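Local structure of 3-HSA hydroxylase, oxygenase (Rhodococcus sp., 2RFQ) at residues W94-F99 with S168-R173; Q101-D106 with P203-L208; G90-H95 with I116-A121; T112-S117 with H147-V152. The protein catalyses the FMNH2-dependent ortho-hydroxylation of the steroid catabolite 3-HSA to the catechol 3,4-DHSA during cholesterol breakdown, as the oxygenase component of a two-component monooxygenase. All coordinates share one frame; numbering follows the deposited sequence.

Contact 1. Residues W94-F99 with S168-R173; sequences WHLALF and SFLIPR. With 1PS (3-pyridinium-1-ylpropane-1-sulfonate), chain F.
H95 and S168 meet where the end of helix 80-96 lies against strand 162-172. The pairing belongs to the acyl-CoA dehydrogenase-like fold, in which N-terminal helices pack on a beta sheet. The H95 ring presents its edge: CE1 is 3.2 Å from S168 OG. A water joins the same two side chains, 3.0 Å from H95 NE2 and 2.9 Å from S168 OG. The other ring nitrogen of H95 is hydrogen-bonded to Y120. L96 follows. With CG anti to the backbone N (chi1 -169°), the branch leads toward the strand. L96 CD1 touches L170 CD2 at 3.8 Å, and the two side chains cross at about a right angle. A type I turn from L96 to F99 then brings the phenyl ring back to the strand. F99 CE1 packs on L170 CB at 3.8 Å, and CZ lies near S168 CB. F99 CE2 lies over one face of the H95 ring, toward its rim. The strand ends at P172. R173, just beyond it and far from the helix, holds the sulfonate of a bound 3-pyridinium-1-ylpropane-1-sulfonate. D146 pairs with the same guanidinium. An alanine here would probably leave the sulfonate without its two N-H donors and D146 without its positive mate. The sulfonate grip is nearly straight: R173 NH2 donates to sulfonate O2 at 2.7 Å (168°), and R173 NE to O3 at 3.0 Å.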
# COMPACT_ATOMS: atom_id res chain seq x y z
N TRP A 94 -24.23 14.01 -25.71
CA TRP A 94 -25.21 13.58 -24.72
C TRP A 94 -25.75 14.83 -23.99
O TRP A 94 -26.97 15.00 -23.83
CB TRP A 94 -24.55 12.60 -23.73
CG TRP A 94 -25.46 12.10 -22.62
CD1 TRP A 94 -26.20 10.94 -22.61
CD2 TRP A 94 -25.72 12.75 -21.36
NE1 TRP A 94 -26.93 10.84 -21.43
CE2 TRP A 94 -26.63 11.92 -20.64
CE3 TRP A 94 -25.26 13.93 -20.76
CZ2 TRP A 94 -27.09 12.24 -19.38
CZ3 TRP A 94 -25.75 14.26 -19.46
CH2 TRP A 94 -26.65 13.42 -18.81
N HIS A 95 -24.85 15.69 -23.53
CA HIS A 95 -25.27 16.89 -22.78
C HIS A 95 -26.18 17.78 -23.63
O HIS A 95 -27.22 18.25 -23.15
CB HIS A 95 -24.03 17.67 -22.30
CG HIS A 95 -24.34 18.75 -21.30
ND1 HIS A 95 -23.39 19.64 -20.86
CD2 HIS A 95 -25.49 19.08 -20.66
CE1 HIS A 95 -23.93 20.48 -19.99
NE2 HIS A 95 -25.21 20.15 -19.83
N LEU A 96 -25.82 17.98 -24.90
CA LEU A 96 -26.63 18.85 -25.75
C LEU A 96 -28.05 18.31 -25.96
O LEU A 96 -28.98 19.09 -26.17
CB LEU A 96 -25.95 19.10 -27.09
CG LEU A 96 -26.59 20.20 -27.95
CD1 LEU A 96 -26.59 21.55 -27.26
CD2 LEU A 96 -25.92 20.30 -29.34
N ALA A 97 -28.22 16.99 -25.92
CA ALA A 97 -29.54 16.36 -26.05
C ALA A 97 -30.52 16.84 -24.97
O ALA A 97 -31.72 16.68 -25.13
CB ALA A 97 -29.40 14.85 -25.96
N LEU A 98 -29.97 17.37 -23.87
CA LEU A 98 -30.77 17.83 -22.74
C LEU A 98 -31.17 19.30 -22.88
O LEU A 98 -32.13 19.73 -22.24
CB LEU A 98 -30.05 17.59 -21.41
CG LEU A 98 -29.55 16.16 -21.11
CD1 LEU A 98 -28.69 16.14 -19.84
CD2 LEU A 98 -30.73 15.25 -20.95
N PHE A 99 -30.45 20.05 -23.72
CA PHE A 99 -30.79 21.44 -23.97
C PHE A 99 -32.10 21.50 -24.77
O PHE A 99 -32.57 20.49 -25.31
CB PHE A 99 -29.70 22.18 -24.76
CG PHE A 99 -28.51 22.63 -23.93
CD1 PHE A 99 -28.25 24.00 -23.73
CD2 PHE A 99 -27.61 21.69 -23.42
CE1 PHE A 99 -27.10 24.41 -23.00
CE2 PHE A 99 -26.47 22.10 -22.69
CZ PHE A 99 -26.21 23.46 -22.49
N SER A 168 -24.90 25.51 -17.59
CA SER A 168 -23.96 25.55 -18.71
C SER A 168 -24.46 26.55 -19.74
O SER A 168 -25.62 26.50 -20.15
CB SER A 168 -23.82 24.18 -19.37
OG SER A 168 -23.24 23.24 -18.47
N PHE A 169 -23.56 27.44 -20.16
CA PHE A 169 -23.85 28.37 -21.24
C PHE A 169 -23.33 27.79 -22.54
O PHE A 169 -22.13 27.48 -22.66
CB PHE A 169 -23.15 29.71 -20.97
CG PHE A 169 -23.50 30.33 -19.65
CD1 PHE A 169 -24.69 31.05 -19.49
CD2 PHE A 169 -22.65 30.19 -18.56
CE1 PHE A 169 -25.00 31.60 -18.25
CE2 PHE A 169 -22.96 30.76 -17.31
CZ PHE A 169 -24.13 31.47 -17.16
N LEU A 170 -24.22 27.65 -23.53
CA LEU A 170 -23.82 27.16 -24.85
C LEU A 170 -23.50 28.37 -25.74
O LEU A 170 -24.37 29.21 -25.98
CB LEU A 170 -24.97 26.34 -25.49
CG LEU A 170 -24.83 25.91 -26.97
CD1 LEU A 170 -23.70 24.91 -27.20
CD2 LEU A 170 -26.20 25.34 -27.47
N ILE A 171 -22.25 28.46 -26.19
CA ILE A 171 -21.75 29.64 -26.89
C ILE A 171 -21.05 29.22 -28.19
O ILE A 171 -20.24 28.28 -28.17
CB ILE A 171 -20.77 30.44 -26.00
CG1 ILE A 171 -21.44 30.76 -24.65
CG2 ILE A 171 -20.30 31.72 -26.72
CD1 ILE A 171 -20.69 31.77 -23.72
N PRO A 172 -21.38 29.89 -29.32
CA PRO A 172 -20.70 29.49 -30.54
C PRO A 172 -19.30 30.08 -30.63
O PRO A 172 -19.02 31.12 -30.03
CB PRO A 172 -21.59 30.09 -31.64
CG PRO A 172 -22.11 31.38 -31.00
CD PRO A 172 -22.36 30.98 -29.56
N ARG A 173 -18.43 29.44 -31.42
CA ARG A 173 -17.04 29.87 -31.49
C ARG A 173 -16.82 31.29 -32.02
O ARG A 173 -15.82 31.90 -31.70
CB ARG A 173 -16.21 28.84 -32.27
CG ARG A 173 -14.72 29.08 -32.20
CD ARG A 173 -14.02 27.80 -32.50
NE ARG A 173 -12.59 28.04 -32.66
CZ ARG A 173 -11.71 27.09 -32.96
NH1 ARG A 173 -12.12 25.83 -33.11
NH2 ARG A 173 -10.41 27.42 -33.10
S1 1PS F . -10.32 31.14 -32.21
O1 1PS F . -9.71 31.93 -31.11
O2 1PS F . -9.55 29.89 -32.44
O3 1PS F . -11.76 30.80 -31.97
O HOH W 1 -25.88 22.17 -17.73

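Contact 2. Residues Q101-D106 with P203-L208; sequences QQAQED and PTHRVL
The imidazole ring of H205 is sandwiched between two side chains. On one face lies the Q102 side chain. Its amide is stacked 10° from the ring plane, with Q102 NE2 3.2 Å from H205 CE1. Q102 CG adds a CH-pi contact, 3.8 Å from the ring centroid. The opposite face carries CG of the neighbouring R206, offset toward the rim. At the ring edge lie A103 CA and the carboxylate of D106. Q102 reaches over the ring because its chain is extended beyond CG, with CG anti to the backbone N (chi1 -174°).

D106 and H205 reach toward each other tip to tip. H205 NE2 donates to D106 OD2 at 2.7 Å, in the ring plane and on the syn side of the carboxylate. R206 comes to the same oxygen from the anti side, well out of the carboxylate plane. Its NE donates to D106 OD2 at 2.8 Å, in a salt bridge whose carboxylate and guanidinium planes are almost perpendicular. R206 NH2 adds a weak bond to that oxygen. A103 CB packs near the carbonyl oxygen H205 O, at 3.5 Å, and S100 OG is hydrogen-bonded to that oxygen.

The contact is at the surface, away from the known sites. It ties helix 101-108 to the turn that leads into strand 207-209. W150 packs against both D106 and R206. One carboxylate oxygen thus takes two strong donors, one from each neighbouring residue of the turn. The negative charge of D106 would probably stabilise a protonated H205, although the nearby arginine should temper that effect.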
# COMPACT_ATOMS: atom_id res chain seq x y z
N GLN A 101 -34.80 22.02 -27.70
CA GLN A 101 -34.79 21.63 -29.10
C GLN A 101 -34.17 22.74 -29.96
O GLN A 101 -33.44 22.47 -30.92
CB GLN A 101 -36.22 21.33 -29.56
CG GLN A 101 -36.33 21.00 -31.04
CD GLN A 101 -35.78 19.63 -31.39
OE1 GLN A 101 -35.76 18.71 -30.56
NE2 GLN A 101 -35.32 19.48 -32.64
N GLN A 102 -34.46 23.99 -29.60
CA GLN A 102 -33.98 25.12 -30.40
C GLN A 102 -32.46 25.21 -30.34
O GLN A 102 -31.81 25.47 -31.34
CB GLN A 102 -34.61 26.43 -29.91
CG GLN A 102 -34.27 27.64 -30.76
CD GLN A 102 -34.88 28.93 -30.18
OE1 GLN A 102 -35.75 28.88 -29.29
NE2 GLN A 102 -34.43 30.08 -30.68
N ALA A 103 -31.89 24.97 -29.15
CA ALA A 103 -30.43 24.96 -29.00
C ALA A 103 -29.79 23.85 -29.85
O ALA A 103 -28.78 24.06 -30.53
CB ALA A 103 -30.05 24.79 -27.53
N GLN A 104 -30.40 22.66 -29.84
CA GLN A 104 -29.89 21.56 -30.68
C GLN A 104 -29.97 21.91 -32.16
O GLN A 104 -29.06 21.60 -32.92
CB GLN A 104 -30.67 20.28 -30.42
CG GLN A 104 -30.55 19.75 -29.01
CD GLN A 104 -31.58 18.68 -28.73
OE1 GLN A 104 -31.66 17.69 -29.46
NE2 GLN A 104 -32.41 18.91 -27.71
N GLU A 105 -31.06 22.55 -32.57
CA GLU A 105 -31.21 23.01 -33.94
C GLU A 105 -30.12 24.06 -34.27
O GLU A 105 -29.52 24.02 -35.35
CB GLU A 105 -32.61 23.58 -34.17
CG GLU A 105 -32.81 24.22 -35.56
CD GLU A 105 -32.93 23.20 -36.70
OE1 GLU A 105 -33.34 22.04 -36.45
OE2 GLU A 105 -32.63 23.59 -37.86
N ASP A 106 -29.84 24.97 -33.34
CA ASP A 106 -28.75 25.95 -33.54
C ASP A 106 -27.42 25.28 -33.87
O ASP A 106 -26.70 25.74 -34.76
CB ASP A 106 -28.58 26.84 -32.30
CG ASP A 106 -29.73 27.81 -32.10
OD1 ASP A 106 -30.56 28.01 -33.01
OD2 ASP A 106 -29.79 28.39 -31.00
N PRO A 203 -28.55 33.66 -25.32
CA PRO A 203 -30.01 33.63 -25.16
C PRO A 203 -30.48 32.52 -24.22
O PRO A 203 -29.82 31.48 -24.11
CB PRO A 203 -30.51 33.35 -26.58
CG PRO A 203 -29.38 32.60 -27.22
CD PRO A 203 -28.12 33.22 -26.66
N THR A 204 -31.61 32.76 -23.56
CA THR A 204 -32.23 31.82 -22.61
C THR A 204 -32.23 30.37 -23.09
O THR A 204 -31.87 29.46 -22.34
CB THR A 204 -33.67 32.26 -22.30
OG1 THR A 204 -33.63 33.57 -21.74
CG2 THR A 204 -34.33 31.29 -21.32
N HIS A 205 -32.62 30.15 -24.35
CA HIS A 205 -32.75 28.78 -24.85
C HIS A 205 -31.43 28.02 -24.93
O HIS A 205 -31.42 26.81 -25.06
CB HIS A 205 -33.52 28.73 -26.19
CG HIS A 205 -32.71 29.19 -27.37
ND1 HIS A 205 -32.61 30.51 -27.74
CD2 HIS A 205 -31.99 28.49 -28.27
CE1 HIS A 205 -31.85 30.61 -28.81
NE2 HIS A 205 -31.47 29.39 -29.16
N ARG A 206 -30.33 28.76 -24.85
CA ARG A 206 -28.99 28.17 -24.93
C ARG A 206 -28.33 28.02 -23.54
O ARG A 206 -27.11 27.87 -23.43
CB ARG A 206 -28.11 29.02 -25.84
CG ARG A 206 -28.49 28.92 -27.31
CD ARG A 206 -27.40 29.56 -28.15
NE ARG A 206 -27.81 29.76 -29.53
CZ ARG A 206 -27.26 30.67 -30.34
NH1 ARG A 206 -26.27 31.45 -29.88
NH2 ARG A 206 -27.68 30.80 -31.59
N VAL A 207 -29.14 28.02 -22.49
CA VAL A 207 -28.62 27.86 -21.13
C VAL A 207 -29.38 26.76 -20.40
O VAL A 207 -30.60 26.71 -20.45
CB VAL A 207 -28.69 29.20 -20.35
CG1 VAL A 207 -28.18 29.02 -18.92
CG2 VAL A 207 -27.90 30.25 -21.08
N LEU A 208 -28.64 25.84 -19.76
CA LEU A 208 -29.28 24.70 -19.11
C LEU A 208 -28.79 24.53 -17.68
O LEU A 208 -27.59 24.40 -17.45
CB LEU A 208 -29.00 23.41 -19.88
CG LEU A 208 -29.58 22.11 -19.29
CD1 LEU A 208 -31.10 22.12 -19.22
CD2 LEU A 208 -29.12 20.92 -20.13

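Contact 3. Residues G90-H95 with I116-A121; sequences GVHNWH and ISSSYA
H92 and H95, one helical turn apart, reach I116, S118 and Y120. The 90-95 part of helix 80-96 crosses strand 116-119 at 89°, the axes of these short pieces 7.7 Å apart. The helix-on-sheet packing is part of the acyl-CoA dehydrogenase-like fold, and S118, S119 and Y120 probably bind FMN. The tight part centres on H92. With its CG anti to the carbonyl carbon (chi1 -60°), the ring is carried to the strand. H92 ND1 donates to I116 O at 2.7 Å. The oxygen lies close to the ring plane, but the donor stands above the carbonyl plane. On its other side the ring closes on S118, with NE2 2.6 Å from S118 OG. H92 CD2 lies 3.2 Å from Y120 OH, and the two rings meet obliquely. An alanine at H92 would probably leave I116 O without this N-H donor and open a gap beside S118 and Y120. The looser side is at N93, where a water takes part. It lies 2.7 Å from N93 OD1 and accepts from I116 N at 2.9 Å. N93 ND2 is hydrogen-bonded to F50 O. I116 CD1 also approaches N93 OD1. Y120 completes an aromatic cluster with the two histidines, and W233 and H237 meet its ring edge-to-face. H95 and Y120 come tip to tip, their rings rim to rim, with H95 ND1 and Y120 OH hydrogen-bonded at 2.7 Å.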
# COMPACT_ATOMS: atom_id res chain seq x y z
N GLY A 90 -17.18 13.60 -27.02
CA GLY A 90 -18.27 12.68 -27.29
C GLY A 90 -19.42 12.86 -26.29
O GLY A 90 -20.59 12.80 -26.67
N VAL A 91 -19.09 13.08 -25.02
CA VAL A 91 -20.14 13.19 -24.00
C VAL A 91 -20.93 14.49 -24.15
O VAL A 91 -22.07 14.59 -23.70
CB VAL A 91 -19.60 12.99 -22.57
CG1 VAL A 91 -19.21 14.33 -21.93
CG2 VAL A 91 -20.67 12.28 -21.72
N HIS A 92 -20.33 15.51 -24.79
CA HIS A 92 -21.05 16.76 -24.99
C HIS A 92 -22.26 16.57 -25.89
O HIS A 92 -23.19 17.35 -25.82
CB HIS A 92 -20.14 17.84 -25.54
CG HIS A 92 -18.99 18.13 -24.64
ND1 HIS A 92 -17.76 18.54 -25.11
CD2 HIS A 92 -18.86 18.00 -23.29
CE1 HIS A 92 -16.94 18.69 -24.08
NE2 HIS A 92 -17.58 18.36 -22.98
N ASN A 93 -22.24 15.53 -26.72
CA ASN A 93 -23.40 15.24 -27.60
C ASN A 93 -24.56 14.66 -26.82
O ASN A 93 -25.72 14.82 -27.20
CB ASN A 93 -22.97 14.37 -28.79
CG ASN A 93 -22.07 15.14 -29.77
OD1 ASN A 93 -21.90 16.35 -29.64
ND2 ASN A 93 -21.47 14.43 -30.72
N TRP A 94 -24.23 14.01 -25.71
CA TRP A 94 -25.21 13.58 -24.72
C TRP A 94 -25.75 14.83 -23.99
O TRP A 94 -26.97 15.00 -23.83
CB TRP A 94 -24.55 12.60 -23.73
CG TRP A 94 -25.46 12.10 -22.62
CD1 TRP A 94 -26.20 10.94 -22.61
CD2 TRP A 94 -25.72 12.75 -21.36
NE1 TRP A 94 -26.93 10.84 -21.43
CE2 TRP A 94 -26.63 11.92 -20.64
CE3 TRP A 94 -25.26 13.93 -20.76
CZ2 TRP A 94 -27.09 12.24 -19.38
CZ3 TRP A 94 -25.75 14.26 -19.46
CH2 TRP A 94 -26.65 13.42 -18.81
N HIS A 95 -24.85 15.69 -23.53
CA HIS A 95 -25.27 16.89 -22.78
C HIS A 95 -26.18 17.78 -23.63
O HIS A 95 -27.22 18.25 -23.15
CB HIS A 95 -24.03 17.67 -22.30
CG HIS A 95 -24.34 18.75 -21.30
ND1 HIS A 95 -23.39 19.64 -20.86
CD2 HIS A 95 -25.49 19.08 -20.66
CE1 HIS A 95 -23.93 20.48 -19.99
NE2 HIS A 95 -25.21 20.15 -19.83
N ILE A 116 -18.67 20.08 -29.97
CA ILE A 116 -18.79 21.07 -28.89
C ILE A 116 -17.68 20.73 -27.89
O ILE A 116 -17.45 19.55 -27.62
CB ILE A 116 -20.17 20.86 -28.17
CG1 ILE A 116 -21.34 21.09 -29.14
CG2 ILE A 116 -20.36 21.80 -26.98
CD1 ILE A 116 -21.95 19.79 -29.62
N SER A 117 -16.98 21.75 -27.38
CA SER A 117 -16.00 21.50 -26.30
C SER A 117 -16.59 22.02 -25.00
O SER A 117 -17.70 22.59 -25.02
CB SER A 117 -14.62 22.12 -26.61
OG SER A 117 -14.63 23.54 -26.49
N SER A 118 -15.91 21.81 -23.88
CA SER A 118 -16.49 22.31 -22.63
C SER A 118 -15.46 22.79 -21.65
O SER A 118 -14.27 22.52 -21.80
CB SER A 118 -17.29 21.20 -21.93
OG SER A 118 -16.38 20.19 -21.49
N SER A 119 -15.94 23.48 -20.63
CA SER A 119 -15.15 23.68 -19.42
C SER A 119 -16.19 23.86 -18.34
O SER A 119 -16.86 24.89 -18.29
CB SER A 119 -14.24 24.91 -19.55
OG SER A 119 -13.49 25.12 -18.36
N TYR A 120 -16.38 22.83 -17.51
CA TYR A 120 -17.53 22.87 -16.58
C TYR A 120 -17.24 23.50 -15.23
O TYR A 120 -18.19 23.88 -14.50
CB TYR A 120 -18.11 21.46 -16.38
CG TYR A 120 -18.79 20.87 -17.59
CD1 TYR A 120 -19.94 21.47 -18.15
CD2 TYR A 120 -18.31 19.70 -18.17
CE1 TYR A 120 -20.57 20.88 -19.27
CE2 TYR A 120 -18.92 19.11 -19.27
CZ TYR A 120 -20.06 19.71 -19.83
OH TYR A 120 -20.70 19.14 -20.91
N ALA A 121 -15.96 23.66 -14.89
CA ALA A 121 -15.58 24.33 -13.65
C ALA A 121 -15.97 25.81 -13.73
O ALA A 121 -15.92 26.40 -14.81
CB ALA A 121 -14.09 24.22 -13.41
O HOH W 2 -19.32 17.25 -29.45

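Contact 4. Residues T112-S117 with H147-V152; sequences TDVRIS and HASWAV
H147 offers its backbone oxygen to R115: NE donates to H147 O at 2.9 Å, in the carbonyl plane. The R115 chain bends at chi3 (-79°), which turns NE toward that oxygen. A water links R115 NH2 to H147 ND1, while H147 NE2 is hydrogen-bonded to I36 O and R115 NH1 to Q45 OE1. Next, A148 CB packs against the backbone of the other segment, 3.3 Å from S117 N. S149 N donates to R115 O at 3.0 Å, with the donor tilted from the carbonyl plane. S149 OG lies 3.2 Å from V114 CG1, and a second water joins this hydroxyl to R115 N. W150 O accepts from S117 N at 2.9 Å. The indole meets V114 CG1 obliquely at CD1, 3.7 Å away, and W150 CB touches I116 CG1. V107 of helix 101-108 packs on V114, I116 and W150. A151 pairs with S117 in parallel, strand 116-119 beside strand 150-159 in the mixed sheet of the acyl-CoA dehydrogenase-like fold; their side chains lie on the sheet face away from I116. S117 OG is hydrogen-bonded to S142, a probable FMN-binding residue. V152 N donates to S117 O at 2.8 Å, while V152 CG1 meets I116 CG2.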
# COMPACT_ATOMS: atom_id res chain seq x y z
N THR A 112 -24.92 17.78 -38.73
CA THR A 112 -25.02 16.95 -37.51
C THR A 112 -23.69 16.40 -37.04
O THR A 112 -23.65 15.68 -36.04
CB THR A 112 -26.05 15.81 -37.66
OG1 THR A 112 -25.67 14.96 -38.76
CG2 THR A 112 -27.43 16.40 -37.95
N ASP A 113 -22.61 16.73 -37.74
CA ASP A 113 -21.25 16.36 -37.28
C ASP A 113 -20.55 17.46 -36.47
O ASP A 113 -19.41 17.30 -36.07
CB ASP A 113 -20.36 15.96 -38.47
CG ASP A 113 -20.81 14.67 -39.11
OD1 ASP A 113 -20.86 13.63 -38.42
OD2 ASP A 113 -21.13 14.71 -40.32
N VAL A 114 -21.22 18.58 -36.25
CA VAL A 114 -20.60 19.66 -35.47
C VAL A 114 -20.26 19.16 -34.05
O VAL A 114 -21.02 18.40 -33.46
CB VAL A 114 -21.52 20.90 -35.45
CG1 VAL A 114 -21.11 21.88 -34.35
CG2 VAL A 114 -21.52 21.56 -36.84
N ARG A 115 -19.11 19.61 -33.53
CA ARG A 115 -18.62 19.23 -32.20
C ARG A 115 -18.64 20.42 -31.25
O ARG A 115 -18.60 21.60 -31.66
CB ARG A 115 -17.19 18.69 -32.30
CG ARG A 115 -17.12 17.31 -32.95
CD ARG A 115 -15.68 16.82 -32.99
NE ARG A 115 -14.89 17.40 -34.08
CZ ARG A 115 -14.88 16.93 -35.33
NH1 ARG A 115 -15.66 15.90 -35.69
NH2 ARG A 115 -14.11 17.52 -36.24
N ILE A 116 -18.67 20.08 -29.97
CA ILE A 116 -18.79 21.07 -28.89
C ILE A 116 -17.68 20.73 -27.89
O ILE A 116 -17.45 19.55 -27.62
CB ILE A 116 -20.17 20.86 -28.17
CG1 ILE A 116 -21.34 21.09 -29.14
CG2 ILE A 116 -20.36 21.80 -26.98
CD1 ILE A 116 -21.95 19.79 -29.62
N SER A 117 -16.98 21.75 -27.38
CA SER A 117 -16.00 21.50 -26.30
C SER A 117 -16.59 22.02 -25.00
O SER A 117 -17.70 22.59 -25.02
CB SER A 117 -14.62 22.12 -26.61
OG SER A 117 -14.63 23.54 -26.49
N HIS A 147 -11.09 21.67 -31.98
CA HIS A 147 -11.84 20.75 -32.83
C HIS A 147 -13.33 20.91 -32.71
O HIS A 147 -14.08 20.04 -33.17
CB HIS A 147 -11.43 19.31 -32.51
CG HIS A 147 -10.02 19.02 -32.91
ND1 HIS A 147 -9.62 19.03 -34.23
CD2 HIS A 147 -8.92 18.73 -32.17
CE1 HIS A 147 -8.32 18.75 -34.29
NE2 HIS A 147 -7.88 18.56 -33.05
N ALA A 148 -13.76 22.01 -32.10
CA ALA A 148 -15.19 22.24 -31.86
C ALA A 148 -15.55 23.63 -32.34
O ALA A 148 -14.68 24.49 -32.45
CB ALA A 148 -15.50 22.11 -30.35
N SER A 149 -16.84 23.84 -32.62
CA SER A 149 -17.31 25.15 -33.09
C SER A 149 -18.32 25.77 -32.13
O SER A 149 -18.89 26.83 -32.41
CB SER A 149 -17.86 25.07 -34.53
OG SER A 149 -18.93 24.18 -34.58
N TRP A 150 -18.52 25.10 -30.99
CA TRP A 150 -19.32 25.60 -29.87
C TRP A 150 -18.66 25.15 -28.58
O TRP A 150 -17.91 24.17 -28.58
CB TRP A 150 -20.71 24.96 -29.85
CG TRP A 150 -21.60 25.39 -31.00
CD1 TRP A 150 -21.55 24.92 -32.29
CD2 TRP A 150 -22.68 26.34 -30.96
NE1 TRP A 150 -22.51 25.53 -33.05
CE2 TRP A 150 -23.22 26.40 -32.26
CE3 TRP A 150 -23.24 27.15 -29.95
CZ2 TRP A 150 -24.31 27.24 -32.60
CZ3 TRP A 150 -24.33 27.99 -30.27
CH2 TRP A 150 -24.84 28.02 -31.60
N ALA A 151 -18.97 25.83 -27.49
CA ALA A 151 -18.53 25.37 -26.16
C ALA A 151 -19.69 25.41 -25.20
O ALA A 151 -20.57 26.27 -25.32
CB ALA A 151 -17.39 26.23 -25.64
N VAL A 152 -19.70 24.47 -24.26
CA VAL A 152 -20.60 24.57 -23.11
C VAL A 152 -19.76 24.85 -21.88
O VAL A 152 -18.77 24.15 -21.58
CB VAL A 152 -21.50 23.33 -22.93
CG1 VAL A 152 -22.57 23.29 -24.01
CG2 VAL A 152 -20.67 22.04 -22.92
O HOH W 3 -17.40 21.48 -35.23
O HOH W 4 -11.53 19.04 -36.23

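All four contacts join the N-terminal helices to one mixed sheet or pair strands within it. Contacts 1 and 3 share W94 and H95 of helix 80-96, and their centres are about 7 Å apart. Contacts 3 and 4 share I116 and S117 of strand 116-119, and their centres are about 9 Å apart. Contact 2 uses the next helix, 101-108, and its centre lies about 7 Å from that of contact 1. It is about 14 Å from the centres of contacts 3 and 4. In sequence, helices 80-96 and 101-108 come first, then strands 116-119, 150-159, 162-172 and 207-209. Contact 3 holds three of the probable FMN-binding residues, and contact 2 sits at the surface, so the cluster runs from flavin site to exterior.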